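PDB 5EIK: trimeric intracellular cation channel type 1B.2, which conducts potassium ions across intracellular membranes as a homotrimer, binds PIP2 and may supply the counter-ion current that accompanies calcium release. Local coordinates for residues A[100-103]-A[104-108]; A[129-132]-A[133-136]; A[142-145]-A[146-149]; A[200-203]-A[204-208]; A[226-229]-A[230-234]. All coordinates share one frame; numbering follows the deposited sequence.

Contact 1 of 5, residues A[100-103]-A[104-108]. With CPL (1-palmitoyl-2-linoleoyl-sn-glycero-3-phosphocholine), chain C.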
# COMPACT_ATOMS: atom_id res chain seq x y z
N ILE A 100 16.20 20.00 -7.65
CA ILE A 100 16.56 21.20 -8.40
C ILE A 100 15.69 21.33 -9.64
O ILE A 100 15.16 22.41 -9.93
CB ILE A 100 18.04 21.18 -8.80
CG1 ILE A 100 18.90 21.38 -7.55
CG2 ILE A 100 18.33 22.27 -9.82
CD1 ILE A 100 20.39 21.20 -7.79
N VAL A 101 15.51 20.23 -10.36
CA VAL A 101 14.66 20.24 -11.54
C VAL A 101 13.25 20.65 -11.13
O VAL A 101 12.63 21.51 -11.76
CB VAL A 101 14.62 18.86 -12.23
CG1 VAL A 101 13.47 18.80 -13.23
CG2 VAL A 101 15.94 18.60 -12.95
N TRP A 102 12.74 20.03 -10.06
CA TRP A 102 11.40 20.33 -9.57
C TRP A 102 11.28 21.82 -9.23
O TRP A 102 10.29 22.47 -9.56
CB TRP A 102 11.08 19.50 -8.32
CG TRP A 102 9.97 20.09 -7.50
CD1 TRP A 102 8.63 20.02 -7.76
CD2 TRP A 102 10.12 20.92 -6.34
NE1 TRP A 102 7.93 20.77 -6.84
CE2 TRP A 102 8.81 21.34 -5.96
CE3 TRP A 102 11.22 21.36 -5.60
CZ2 TRP A 102 8.58 22.17 -4.86
CZ3 TRP A 102 10.99 22.20 -4.50
CH2 TRP A 102 9.68 22.59 -4.14
N TYR A 103 12.29 22.36 -8.55
CA TYR A 103 12.28 23.77 -8.20
C TYR A 103 12.23 24.65 -9.45
O TYR A 103 11.47 25.62 -9.51
CB TYR A 103 13.53 24.15 -7.41
CG TYR A 103 13.56 25.61 -7.06
CD1 TYR A 103 12.78 26.11 -6.02
CD2 TYR A 103 14.31 26.52 -7.81
CE1 TYR A 103 12.74 27.47 -5.74
CE2 TYR A 103 14.28 27.88 -7.54
CZ TYR A 103 13.49 28.35 -6.50
OH TYR A 103 13.47 29.69 -6.21
N LEU A 104 13.04 24.29 -10.44
CA LEU A 104 13.08 25.04 -11.68
C LEU A 104 11.78 24.92 -12.49
O LEU A 104 11.32 25.90 -13.06
CB LEU A 104 14.25 24.57 -12.54
CG LEU A 104 15.66 24.83 -12.00
CD1 LEU A 104 16.69 24.28 -12.96
CD2 LEU A 104 15.87 26.32 -11.82
N VAL A 105 11.18 23.74 -12.52
CA VAL A 105 9.95 23.55 -13.28
C VAL A 105 8.78 24.33 -12.69
O VAL A 105 7.96 24.89 -13.43
CB VAL A 105 9.59 22.05 -13.38
CG1 VAL A 105 8.19 21.88 -13.91
CG2 VAL A 105 10.57 21.34 -14.31
N PHE A 106 8.69 24.39 -11.37
CA PHE A 106 7.60 25.12 -10.74
C PHE A 106 7.87 26.58 -10.41
O PHE A 106 6.95 27.38 -10.39
CB PHE A 106 7.14 24.40 -9.46
CG PHE A 106 6.30 23.18 -9.70
CD1 PHE A 106 6.89 21.95 -9.96
CD2 PHE A 106 4.92 23.27 -9.69
CE1 PHE A 106 6.11 20.82 -10.19
CE2 PHE A 106 4.13 22.15 -9.92
CZ PHE A 106 4.73 20.92 -10.17
N TYR A 107 9.12 26.93 -10.15
CA TYR A 107 9.40 28.31 -9.74
C TYR A 107 10.36 29.19 -10.55
O TYR A 107 10.61 30.33 -10.14
CB TYR A 107 9.86 28.31 -8.29
CG TYR A 107 8.97 27.48 -7.39
CD1 TYR A 107 7.64 27.83 -7.17
CD2 TYR A 107 9.46 26.34 -6.76
CE1 TYR A 107 6.82 27.06 -6.35
CE2 TYR A 107 8.66 25.56 -5.94
CZ TYR A 107 7.34 25.93 -5.73
OH TYR A 107 6.54 25.15 -4.93
N SER A 108 10.89 28.71 -11.67
CA SER A 108 11.81 29.55 -12.45
C SER A 108 11.10 30.85 -12.80
O SER A 108 9.91 30.86 -13.12
CB SER A 108 12.27 28.84 -13.74
OG SER A 108 11.25 28.80 -14.72
C1 CPL C . 15.04 27.00 -1.91
C2 CPL C . 16.00 26.79 -3.16
C3 CPL C . 15.70 25.46 -3.91
C4 CPL C . 10.83 27.09 -2.49
C5 CPL C . 9.71 27.95 -1.87
C6 CPL C . 8.97 29.25 -4.06
C7 CPL C . 7.33 28.46 -2.28
C8 CPL C . 8.78 29.71 -2.18
C11 CPL C . 16.85 23.17 -3.68
C12 CPL C . 18.16 22.55 -3.11
C13 CPL C . 19.35 23.55 -3.01
C14 CPL C . 20.59 23.13 -3.84
C15 CPL C . 21.94 23.76 -3.38
C16 CPL C . 23.17 22.87 -3.74
C17 CPL C . 23.34 22.56 -5.23
C18 CPL C . 24.46 23.43 -5.94
C19 CPL C . 24.10 24.02 -7.38
C20 CPL C . 24.71 23.33 -8.64
C21 CPL C . 23.78 22.37 -9.39
C22 CPL C . 23.01 23.06 -10.54
C23 CPL C . 22.81 22.27 -11.81
C24 CPL C . 21.51 22.62 -12.57
C25 CPL C . 20.84 21.37 -13.16
C26 CPL C . 19.67 21.75 -14.04
C31 CPL C . 17.01 28.85 -4.56
C32 CPL C . 18.40 28.23 -4.70
C33 CPL C . 19.24 28.92 -5.84
C34 CPL C . 20.59 29.43 -5.34
C35 CPL C . 21.81 28.59 -5.80
C36 CPL C . 22.83 28.37 -4.66
C37 CPL C . 24.28 28.20 -5.13
C38 CPL C . 25.27 29.00 -4.33
C39 CPL C . 26.24 29.71 -5.30
C40 CPL C . 26.60 31.02 -5.24
C41 CPL C . 26.98 31.76 -3.95
C42 CPL C . 28.46 31.49 -3.65
C43 CPL C . 28.88 30.90 -2.50
C44 CPL C . 28.71 29.42 -2.22
C45 CPL C . 27.81 29.10 -1.03
N CPL C . 8.68 28.42 -2.85
O2 CPL C . 15.88 27.99 -4.03
O3 CPL C . 16.34 24.45 -3.06
O11 CPL C . 16.23 22.59 -4.64
O31 CPL C . 16.81 30.05 -4.88
O1P CPL C . 13.10 25.06 -0.31
O2P CPL C . 12.47 27.50 -0.14
O3P CPL C . 13.63 26.65 -2.29
O4P CPL C . 11.22 25.93 -1.70
P CPL C . 12.63 26.30 -1.08
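Tyr107 and Val105 are held to Tyr103 and Val101 by the two shortest backbone hydrogen bonds here, Tyr107 N to Tyr103 O and Val105 N to Val101 O, both 2.8 Å. Leu104 N to Ile100 O and Phe106 N to Trp102 O continue the i to i+4 ladder over this stretch of the third transmembrane helix, which ends at Tyr107. The hydroxyl of Tyr107 turns out of this stretch and bonds to the carbonyl of Ser55.

Outside the backbone an aromatic cluster forms. Tyr107 meets the six-membered ring of Trp102 offset edge-to-face, its edge toward the Trp102 face, with planes at 90° and Tyr107 CE2 3.6 Å from Trp102 CZ2. Trp102 meets Phe106 obliquely, and Trp102 CD1 comes 3.4 Å from Phe106 CD1. The side chain of Tyr103 leaves with CG anti to its backbone N (chi1 179°), which places the ring beside Tyr107. Tyr107 CB sits over one face of Tyr103 in a CH-pi contact, 4.2 Å from the ring centroid. The bound phosphatidylcholine puts O2 over the other face. Its choline methyl C6 lies over the centre of the Tyr107 ring, 3.6 Å above the plane.

Trp102 and Phe106 also reach helix 59-70. The chemistry is that of a lipid headgroup site: the Tyr103 and Tyr107 faces receive glycerol and choline groups, an arrangement consistent with aromatic recognition of choline.

Contact 2 of 5, residues A[129-132]-A[133-136]. With PT5 ([(2R)-1-octadecanoyloxy-3-[oxidanyl-[(1R,2R,3S,4R,5R,6S)-2,3,6-tris(oxidanyl)-4,5-diphosphonooxy-cyclohexyl]oxy-phospho ryl]oxy-propan-2-yl] (8Z)-icosa-5,8,11,14-tetraenoate), chain B.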
# COMPACT_ATOMS: atom_id res chain seq x y z
N LEU A 129 15.67 11.00 -24.60
CA LEU A 129 16.59 10.73 -23.51
C LEU A 129 15.91 9.90 -22.41
O LEU A 129 16.52 8.99 -21.84
CB LEU A 129 17.13 12.03 -22.90
CG LEU A 129 17.85 13.00 -23.84
CD1 LEU A 129 18.41 14.15 -23.04
CD2 LEU A 129 18.96 12.29 -24.59
N LYS A 130 14.65 10.22 -22.12
CA LYS A 130 13.94 9.48 -21.09
C LYS A 130 13.79 8.00 -21.46
O LYS A 130 13.96 7.12 -20.62
CB LYS A 130 12.56 10.08 -20.84
CG LYS A 130 11.80 9.34 -19.74
CD LYS A 130 10.35 9.74 -19.67
CE LYS A 130 9.59 8.81 -18.74
NZ LYS A 130 8.11 9.01 -18.87
N GLU A 131 13.48 7.73 -22.73
CA GLU A 131 13.32 6.35 -23.14
C GLU A 131 14.64 5.59 -23.00
O GLU A 131 14.66 4.41 -22.64
CB GLU A 131 12.79 6.27 -24.57
CG GLU A 131 11.35 6.76 -24.70
CD GLU A 131 10.42 6.16 -23.64
OE1 GLU A 131 10.45 4.92 -23.45
OE2 GLU A 131 9.66 6.92 -23.01
N VAL A 132 15.76 6.26 -23.25
CA VAL A 132 17.05 5.62 -23.10
C VAL A 132 17.22 5.25 -21.63
O VAL A 132 17.65 4.15 -21.30
CB VAL A 132 18.20 6.56 -23.53
CG1 VAL A 132 19.56 6.01 -23.04
CG2 VAL A 132 18.20 6.69 -25.05
N GLN A 133 16.86 6.17 -20.74
CA GLN A 133 16.99 5.93 -19.31
C GLN A 133 16.05 4.83 -18.79
O GLN A 133 16.43 4.03 -17.92
CB GLN A 133 16.76 7.25 -18.55
CG GLN A 133 17.28 7.24 -17.12
CD GLN A 133 16.21 7.61 -16.12
OE1 GLN A 133 15.03 7.30 -16.33
NE2 GLN A 133 16.60 8.26 -15.03
N ARG A 134 14.84 4.76 -19.33
CA ARG A 134 13.89 3.73 -18.92
C ARG A 134 14.46 2.34 -19.22
O ARG A 134 14.35 1.42 -18.40
CB ARG A 134 12.57 3.90 -19.66
CG ARG A 134 11.52 2.88 -19.24
CD ARG A 134 10.41 2.74 -20.27
NE ARG A 134 9.79 4.03 -20.57
CZ ARG A 134 8.86 4.62 -19.82
NH1 ARG A 134 8.44 4.04 -18.71
NH2 ARG A 134 8.37 5.79 -20.19
N THR A 135 15.04 2.19 -20.41
CA THR A 135 15.61 0.91 -20.82
C THR A 135 16.67 0.47 -19.82
O THR A 135 16.76 -0.71 -19.47
CB THR A 135 16.25 1.00 -22.21
OG1 THR A 135 15.26 1.43 -23.16
CG2 THR A 135 16.79 -0.35 -22.63
N HIS A 136 17.48 1.42 -19.37
CA HIS A 136 18.51 1.13 -18.38
C HIS A 136 17.89 0.73 -17.04
O HIS A 136 18.44 -0.12 -16.34
CB HIS A 136 19.40 2.36 -18.16
CG HIS A 136 20.32 2.22 -16.99
ND1 HIS A 136 21.51 1.53 -17.05
CD2 HIS A 136 20.20 2.65 -15.71
CE1 HIS A 136 22.08 1.53 -15.86
NE2 HIS A 136 21.31 2.21 -15.03
O12 PT5 B . -1.00 1.13 -17.75
P1 PT5 B . -0.60 1.43 -16.32
O13 PT5 B . 0.55 0.33 -15.62
O11 PT5 B . -1.84 1.44 -15.24
O6 PT5 B . -0.37 5.18 -17.39
O1 PT5 B . 0.11 2.83 -16.12
C1 PT5 B . 1.08 3.32 -17.06
C6 PT5 B . 0.95 4.81 -16.98
C2 PT5 B . 2.56 2.90 -16.71
O2 PT5 B . 2.87 3.29 -15.36
C3 PT5 B . 3.57 3.62 -17.65
O3 PT5 B . 4.88 3.30 -17.21
C4 PT5 B . 3.41 5.12 -17.62
O4 PT5 B . 4.18 5.70 -18.63
P4 PT5 B . 5.44 6.66 -18.27
O41 PT5 B . 5.06 7.89 -17.31
O42 PT5 B . 6.09 7.26 -19.63
O43 PT5 B . 6.47 5.83 -17.55
C5 PT5 B . 1.95 5.57 -17.86
O5 PT5 B . 1.87 6.96 -17.56
P5 PT5 B . 1.68 7.96 -18.83
O52 PT5 B . 1.94 7.26 -20.24
O51 PT5 B . 0.14 8.63 -18.74
O53 PT5 B . 2.77 9.14 -18.42
C7 PT5 B . 0.82 0.35 -14.19
C8 PT5 B . 0.88 -1.11 -13.73
C9 PT5 B . -0.47 -1.68 -13.18
O16 PT5 B . 1.91 -1.23 -12.67
C10 PT5 B . 3.09 -1.81 -13.04
O17 PT5 B . 3.97 -1.23 -13.65
O18 PT5 B . -0.24 -2.31 -11.85
C11 PT5 B . -1.12 -3.31 -11.31
O19 PT5 B . -1.87 -4.07 -11.98
C12 PT5 B . 3.22 -3.28 -12.63
C13 PT5 B . 4.46 -3.69 -11.79
C14 PT5 B . 4.45 -5.21 -11.51
C15 PT5 B . 4.02 -5.56 -10.08
C16 PT5 B . 4.22 -7.06 -9.72
C17 PT5 B . 3.08 -7.65 -8.83
C18 PT5 B . 3.59 -8.54 -7.70
C19 PT5 B . 3.01 -8.72 -6.61
C20 PT5 B . 2.58 -7.93 -5.36
C21 PT5 B . 1.10 -7.45 -5.33
C22 PT5 B . 0.83 -6.42 -4.22
C23 PT5 B . -0.50 -6.66 -3.49
C24 PT5 B . -0.36 -6.66 -1.95
C31 PT5 B . -1.05 -3.37 -9.78
C32 PT5 B . 0.15 -4.23 -9.27
C33 PT5 B . 0.31 -4.20 -7.72
C34 PT5 B . 1.30 -3.13 -7.20
C35 PT5 B . 1.48 -2.92 -5.61
C36 PT5 B . 0.85 -1.91 -4.92
C37 PT5 B . 0.38 -2.17 -3.47
C38 PT5 B . 0.73 -1.00 -2.70
C39 PT5 B . -0.15 0.04 -2.17
C40 PT5 B . -0.79 1.03 -3.09
C25 PT5 B . -0.84 -5.33 -1.32
C26 PT5 B . -0.48 -5.22 0.17
C41 PT5 B . -2.29 0.90 -3.34
C42 PT5 B . -2.80 1.87 -4.43
C43 PT5 B . -2.79 1.26 -5.83
O HOH W 1 12.72 6.70 -17.57
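Arg134 bends back along its own helix to meet Glu131 and a PIP2 phosphate. Its chain is extended to CG and CD, then turns at chi3 (-55°), which sets the guanidinium beside the carboxylate. Arg134 NE bonds Glu131 OE1 at 3.1 Å in a salt bridge, on the syn side of that oxygen and 28° out of the carboxylate plane. The bond from Arg134 NH2 to Glu131 OE2 is weak. The two flat groups are 22° apart. Glu131 reaches this position by bending at chi2.

The NH1/NH2 edge of the guanidinium serves the lipid: Arg134 NH1 bonds PT5 O43 at 2.9 Å and Arg134 NH2 bonds PT5 O42 at 2.8 Å. Lys130 stays fully extended and gives NZ to the same PT5 O42, also at 2.8 Å. A leucine in place of Arg134 would probably leave Glu131 without its salt-bridge partner in this stretch and the phosphate with Lys130 alone from it.

Thr135 OG1 and N both bond Glu131 O, from opposite faces of its plane. The arrangement is a basic phosphoinositide site on transmembrane helix 4.

Contact 3 of 5, residues A[142-145]-A[146-149]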
# COMPACT_ATOMS: atom_id res chain seq x y z
N VAL A 142 16.30 -6.05 -13.65
CA VAL A 142 16.43 -7.47 -13.92
C VAL A 142 17.72 -8.02 -13.32
O VAL A 142 17.73 -9.07 -12.67
CB VAL A 142 16.41 -7.74 -15.44
CG1 VAL A 142 16.81 -9.17 -15.74
CG2 VAL A 142 15.01 -7.47 -15.99
N LYS A 143 18.82 -7.29 -13.52
CA LYS A 143 20.11 -7.71 -12.99
C LYS A 143 20.06 -7.79 -11.46
O LYS A 143 20.56 -8.75 -10.87
CB LYS A 143 21.19 -6.72 -13.42
CG LYS A 143 22.60 -7.16 -13.10
CD LYS A 143 23.60 -6.10 -13.51
CE LYS A 143 25.03 -6.54 -13.22
NZ LYS A 143 26.02 -5.51 -13.64
N HIS A 144 19.47 -6.79 -10.83
CA HIS A 144 19.35 -6.77 -9.38
C HIS A 144 18.57 -8.00 -8.90
O HIS A 144 18.99 -8.70 -7.98
CB HIS A 144 18.65 -5.48 -8.93
CG HIS A 144 18.52 -5.34 -7.45
ND1 HIS A 144 19.57 -5.56 -6.58
CD2 HIS A 144 17.47 -4.96 -6.68
CE1 HIS A 144 19.17 -5.32 -5.34
NE2 HIS A 144 17.91 -4.96 -5.38
N ALA A 145 17.43 -8.27 -9.54
CA ALA A 145 16.60 -9.41 -9.16
C ALA A 145 17.33 -10.73 -9.36
O ALA A 145 17.18 -11.65 -8.56
CB ALA A 145 15.31 -9.41 -9.96
N VAL A 146 18.10 -10.83 -10.44
CA VAL A 146 18.85 -12.05 -10.74
C VAL A 146 19.88 -12.35 -9.66
O VAL A 146 20.10 -13.51 -9.30
CB VAL A 146 19.56 -11.93 -12.10
CG1 VAL A 146 20.54 -13.07 -12.30
CG2 VAL A 146 18.52 -11.94 -13.21
N ARG A 147 20.50 -11.30 -9.13
CA ARG A 147 21.50 -11.45 -8.09
C ARG A 147 20.87 -11.90 -6.76
O ARG A 147 21.51 -12.59 -5.97
CB ARG A 147 22.24 -10.13 -7.91
CG ARG A 147 23.35 -10.16 -6.86
CD ARG A 147 24.26 -8.94 -7.00
NE ARG A 147 23.51 -7.69 -6.92
CZ ARG A 147 22.99 -7.19 -5.80
NH1 ARG A 147 23.12 -7.85 -4.66
NH2 ARG A 147 22.32 -6.05 -5.83
N ILE A 148 19.62 -11.53 -6.52
CA ILE A 148 18.96 -11.93 -5.28
C ILE A 148 18.23 -13.27 -5.38
O ILE A 148 18.35 -14.10 -4.48
CB ILE A 148 17.94 -10.86 -4.81
CG1 ILE A 148 18.64 -9.51 -4.64
CG2 ILE A 148 17.35 -11.26 -3.48
CD1 ILE A 148 17.70 -8.40 -4.21
N TYR A 149 17.49 -13.46 -6.47
CA TYR A 149 16.73 -14.69 -6.69
C TYR A 149 17.11 -15.30 -8.04
O TYR A 149 16.34 -15.24 -9.01
CB TYR A 149 15.23 -14.39 -6.66
CG TYR A 149 14.80 -13.80 -5.34
CD1 TYR A 149 14.70 -14.61 -4.20
CD2 TYR A 149 14.53 -12.44 -5.21
CE1 TYR A 149 14.35 -14.07 -2.97
CE2 TYR A 149 14.18 -11.89 -3.98
CZ TYR A 149 14.10 -12.71 -2.86
OH TYR A 149 13.78 -12.17 -1.64
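His144, near the end of transmembrane helix 4, carries Ile148 on one face of its ring and Arg147 at its edge. Ile148 CD1 stands 3.5 Å above the imidazole plane, displaced toward the rim, in a CH-pi contact. Arg147 NH2 comes to 2.9 Å from His144 ND1, but at an angle too poor for a hydrogen bond. The guanidinium is turned 46° from the ring. Ile148 CG2 lies over one face of the Tyr149 ring, toward its rim.

The chain leaves helical geometry at Tyr149. His144 NE2 is hydrogen-bonded to Glu83, which probably helps fix the ring's rotation. Arg147 bends at chi3 (57°), which brings its head back to the ring edge.

The helix end is stitched by Ile148 N to His144 O, 3.2 Å, and by Tyr149 N to Ala145 O. Tyr149 packs on Pro84 of a neighbouring subunit. Earlier on the helix, Val142 meets Ser202 and Thr206 of helix 194-209. Val142 and Val146 cross at a slant, with Val142 CG1 4.1 Å from Val146 CG2.

Contact 4 of 5, residues A[200-203]-A[204-208]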
# COMPACT_ATOMS: atom_id res chain seq x y z
N ILE A 200 7.66 -6.76 -22.34
CA ILE A 200 8.44 -7.43 -23.37
C ILE A 200 9.93 -7.21 -23.13
O ILE A 200 10.72 -8.16 -23.12
CB ILE A 200 8.06 -6.92 -24.79
CG1 ILE A 200 6.60 -7.25 -25.08
CG2 ILE A 200 8.96 -7.56 -25.84
CD1 ILE A 200 6.24 -8.71 -24.87
N ALA A 201 10.32 -5.96 -22.93
CA ALA A 201 11.72 -5.64 -22.68
C ALA A 201 12.25 -6.43 -21.49
O ALA A 201 13.37 -6.95 -21.50
CB ALA A 201 11.89 -4.14 -22.43
N SER A 202 11.43 -6.51 -20.45
CA SER A 202 11.84 -7.22 -19.24
C SER A 202 12.03 -8.71 -19.48
O SER A 202 13.02 -9.31 -19.02
CB SER A 202 10.80 -7.01 -18.13
OG SER A 202 11.29 -7.49 -16.90
N ILE A 203 11.09 -9.32 -20.20
CA ILE A 203 11.19 -10.74 -20.52
C ILE A 203 12.48 -10.97 -21.31
O ILE A 203 13.28 -11.85 -21.00
CB ILE A 203 9.98 -11.19 -21.37
CG1 ILE A 203 8.74 -11.30 -20.49
CG2 ILE A 203 10.29 -12.50 -22.08
CD1 ILE A 203 7.47 -11.55 -21.27
N VAL A 204 12.67 -10.15 -22.34
CA VAL A 204 13.84 -10.23 -23.20
C VAL A 204 15.15 -10.15 -22.44
O VAL A 204 16.07 -10.91 -22.71
CB VAL A 204 13.80 -9.13 -24.28
CG1 VAL A 204 15.16 -8.99 -24.96
CG2 VAL A 204 12.73 -9.48 -25.32
N PHE A 205 15.25 -9.22 -21.49
CA PHE A 205 16.47 -9.07 -20.71
C PHE A 205 16.64 -10.23 -19.76
O PHE A 205 17.76 -10.63 -19.44
CB PHE A 205 16.46 -7.76 -19.92
CG PHE A 205 16.58 -6.52 -20.77
CD1 PHE A 205 17.30 -6.55 -21.97
CD2 PHE A 205 16.01 -5.32 -20.36
CE1 PHE A 205 17.44 -5.40 -22.74
CE2 PHE A 205 16.14 -4.17 -21.12
CZ PHE A 205 16.86 -4.20 -22.31
N THR A 206 15.53 -10.77 -19.28
CA THR A 206 15.59 -11.89 -18.36
C THR A 206 16.13 -13.09 -19.13
O THR A 206 17.09 -13.74 -18.69
CB THR A 206 14.21 -12.22 -17.78
OG1 THR A 206 13.78 -11.13 -16.96
CG2 THR A 206 14.26 -13.48 -16.93
N LEU A 207 15.52 -13.37 -20.28
CA LEU A 207 15.95 -14.48 -21.12
C LEU A 207 17.42 -14.32 -21.46
O LEU A 207 18.22 -15.26 -21.37
CB LEU A 207 15.14 -14.52 -22.42
CG LEU A 207 13.68 -14.94 -22.31
CD1 LEU A 207 13.05 -14.88 -23.68
CD2 LEU A 207 13.59 -16.34 -21.73
N GLU A 208 17.77 -13.10 -21.86
CA GLU A 208 19.13 -12.76 -22.23
C GLU A 208 20.08 -13.09 -21.08
O GLU A 208 21.19 -13.58 -21.31
CB GLU A 208 19.18 -11.28 -22.57
CG GLU A 208 20.45 -10.84 -23.23
CD GLU A 208 20.36 -9.43 -23.74
OE1 GLU A 208 20.24 -8.50 -22.91
OE2 GLU A 208 20.40 -9.24 -24.98
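Ile203 and Leu207 run side by side along the sixth transmembrane helix, one turn apart and pointing the same way. The methyl Ile203 CG2 meets Leu207 CD1 at 4.0 Å, so the two branched chains form one ridge. Ile200 and Val204 touch more loosely, with Ile200 CG2 4.3 Å from Val204 CG2. Ile200 also packs on Phe60 of a neighbouring subunit.

Ala201 is the small residue. It presents only a methyl beside the Phe205 ring, which leans back with CG anti to the carbonyl carbon (chi1 -69°). One face of the ring lies over Ala201 O, at 3.3 Å from Phe205 CG, and Phe205 CE2 reaches Ala201 CB at 4.4 Å. Phe205 packs on Thr135 and Ile138 of helix 120-148. A serine at Phe205 would lose the ring's contacts with Ala201 CB, Thr135 and Ile138, and would probably open a gap between helices 194-209 and 120-148.

On a further side, Ser202 and Thr206 form a small, polar surface against helix 153-165. There Ser202 OG is hydrogen-bonded to Ile157 O. The backbone bonds Val204 N to Ile200 O and Leu207 N to Ile203 O run nearly straight. Ser202 O takes two bonds, both 2.9 Å: Thr206 N from one face of its plane, and Thr206 OG1 from the opposite face, 37° out of the plane.

Contact 5 of 5, residues A[226-229]-A[230-234]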
# COMPACT_ATOMS: atom_id res chain seq x y z
N VAL A 226 15.68 -0.25 -27.08
CA VAL A 226 15.69 1.20 -27.00
C VAL A 226 14.96 1.77 -28.22
O VAL A 226 14.13 2.68 -28.10
CB VAL A 226 17.13 1.74 -26.98
CG1 VAL A 226 17.13 3.25 -26.89
CG2 VAL A 226 17.87 1.17 -25.79
N GLY A 227 15.28 1.23 -29.39
CA GLY A 227 14.66 1.69 -30.62
C GLY A 227 13.15 1.61 -30.58
O GLY A 227 12.47 2.55 -30.97
N PHE A 228 12.63 0.49 -30.11
CA PHE A 228 11.19 0.33 -30.02
C PHE A 228 10.59 1.30 -29.01
O PHE A 228 9.53 1.88 -29.27
CB PHE A 228 10.81 -1.11 -29.66
CG PHE A 228 10.64 -2.00 -30.87
CD1 PHE A 228 9.62 -1.75 -31.79
CD2 PHE A 228 11.52 -3.05 -31.11
CE1 PHE A 228 9.48 -2.54 -32.94
CE2 PHE A 228 11.39 -3.85 -32.25
CZ PHE A 228 10.36 -3.59 -33.16
N PHE A 229 11.26 1.50 -27.88
CA PHE A 229 10.75 2.43 -26.88
C PHE A 229 10.65 3.82 -27.48
O PHE A 229 9.60 4.46 -27.40
CB PHE A 229 11.65 2.51 -25.64
CG PHE A 229 11.35 1.46 -24.60
CD1 PHE A 229 10.04 1.28 -24.14
CD2 PHE A 229 12.36 0.68 -24.07
CE1 PHE A 229 9.76 0.32 -23.16
CE2 PHE A 229 12.09 -0.28 -23.09
CZ PHE A 229 10.79 -0.46 -22.64
N ILE A 230 11.74 4.28 -28.10
CA ILE A 230 11.74 5.60 -28.71
C ILE A 230 10.65 5.68 -29.77
O ILE A 230 9.94 6.68 -29.85
CB ILE A 230 13.10 5.93 -29.35
CG1 ILE A 230 14.18 6.01 -28.28
CG2 ILE A 230 13.02 7.28 -30.08
CD1 ILE A 230 15.61 6.06 -28.84
N TYR A 231 10.52 4.63 -30.57
CA TYR A 231 9.51 4.63 -31.61
C TYR A 231 8.10 4.79 -31.06
O TYR A 231 7.41 5.76 -31.38
CB TYR A 231 9.57 3.34 -32.42
CG TYR A 231 8.45 3.26 -33.43
CD1 TYR A 231 8.49 4.03 -34.59
CD2 TYR A 231 7.32 2.48 -33.19
CE1 TYR A 231 7.43 4.03 -35.49
CE2 TYR A 231 6.25 2.48 -34.08
CZ TYR A 231 6.31 3.25 -35.23
OH TYR A 231 5.25 3.26 -36.11
N PHE A 232 7.66 3.84 -30.24
CA PHE A 232 6.32 3.91 -29.67
C PHE A 232 6.08 5.24 -28.97
O PHE A 232 4.99 5.80 -29.03
CB PHE A 232 6.09 2.76 -28.68
CG PHE A 232 5.95 1.42 -29.34
CD1 PHE A 232 4.99 1.21 -30.33
CD2 PHE A 232 6.79 0.36 -28.98
CE1 PHE A 232 4.87 -0.03 -30.95
CE2 PHE A 232 6.67 -0.89 -29.60
CZ PHE A 232 5.71 -1.08 -30.58
N LYS A 233 7.12 5.75 -28.31
CA LYS A 233 7.00 7.02 -27.61
C LYS A 233 6.82 8.17 -28.61
O LYS A 233 5.92 9.00 -28.45
CB LYS A 233 8.23 7.27 -26.74
CG LYS A 233 8.32 8.67 -26.15
CD LYS A 233 7.05 9.06 -25.39
CE LYS A 233 6.79 8.13 -24.22
NZ LYS A 233 5.69 8.64 -23.35
N LEU A 234 7.67 8.22 -29.63
CA LEU A 234 7.57 9.28 -30.63
C LEU A 234 6.26 9.19 -31.41
O LEU A 234 5.68 10.21 -31.78
CB LEU A 234 8.76 9.23 -31.59
CG LEU A 234 10.12 9.53 -30.97
CD1 LEU A 234 11.15 9.69 -32.07
CD2 LEU A 234 10.04 10.81 -30.12
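Phe228 and Phe232 point the same way from successive turns of transmembrane helix 7. Their ring planes are only 23° apart, but the rings are slid past each other, with centroids 5.9 Å apart and little overlap. Contact is made at the margins, where Phe228 CD1 approaches Phe232 CE2 at 3.8 Å. Phe232 CD2 also lies close to Phe228 O, at 3.1 Å.

Val226 and Ile230 form a second parallel pair. Ile230 has CG1 beside its backbone N (chi1 -64°), and this carries CD1 back to 3.7 Å from Val226 CG1. Phe229 turns to another side and packs on Ala197 and Ala201 of helix 194-209 and on Glu131 and Thr135 of helix 120-148.

Four backbone bonds hold the turns, among them Ile230 N to Val226 O at 2.9 Å and Lys233 N to Phe229 O. Lys233 bends at chi2 and chi3 and touches the bound PIP2 and Glu131. The helix is thus divided by chemistry: its apolar rows supply packing, while Lys233 probably adds positive charge near the lipid phosphates.

Overall arrangement
Contacts 2, 4 and 5 form a connected group, of which contacts 2 and 5 touch the PIP2. Contact 2 holds the lipid phosphate. Contact 5 lies about 10 Å away between centres and backs it: Phe229 CB is 3.5 Å from Glu131 OE1, and Lys233 CE is 3.3 Å from Glu131 OE2. Contact 4 joins both, through Phe205 CZ to Thr135 CG2 at 3.9 Å and Ala201 CB to Phe229 CZ at 3.8 Å. Contact 3 is further along the helix of contact 2, with centres about 20 Å apart, and touches contact 4 through Val142. Contact 1 stands apart at a separate phosphatidylcholine site, its nearest atoms about 11 Å from contact 2.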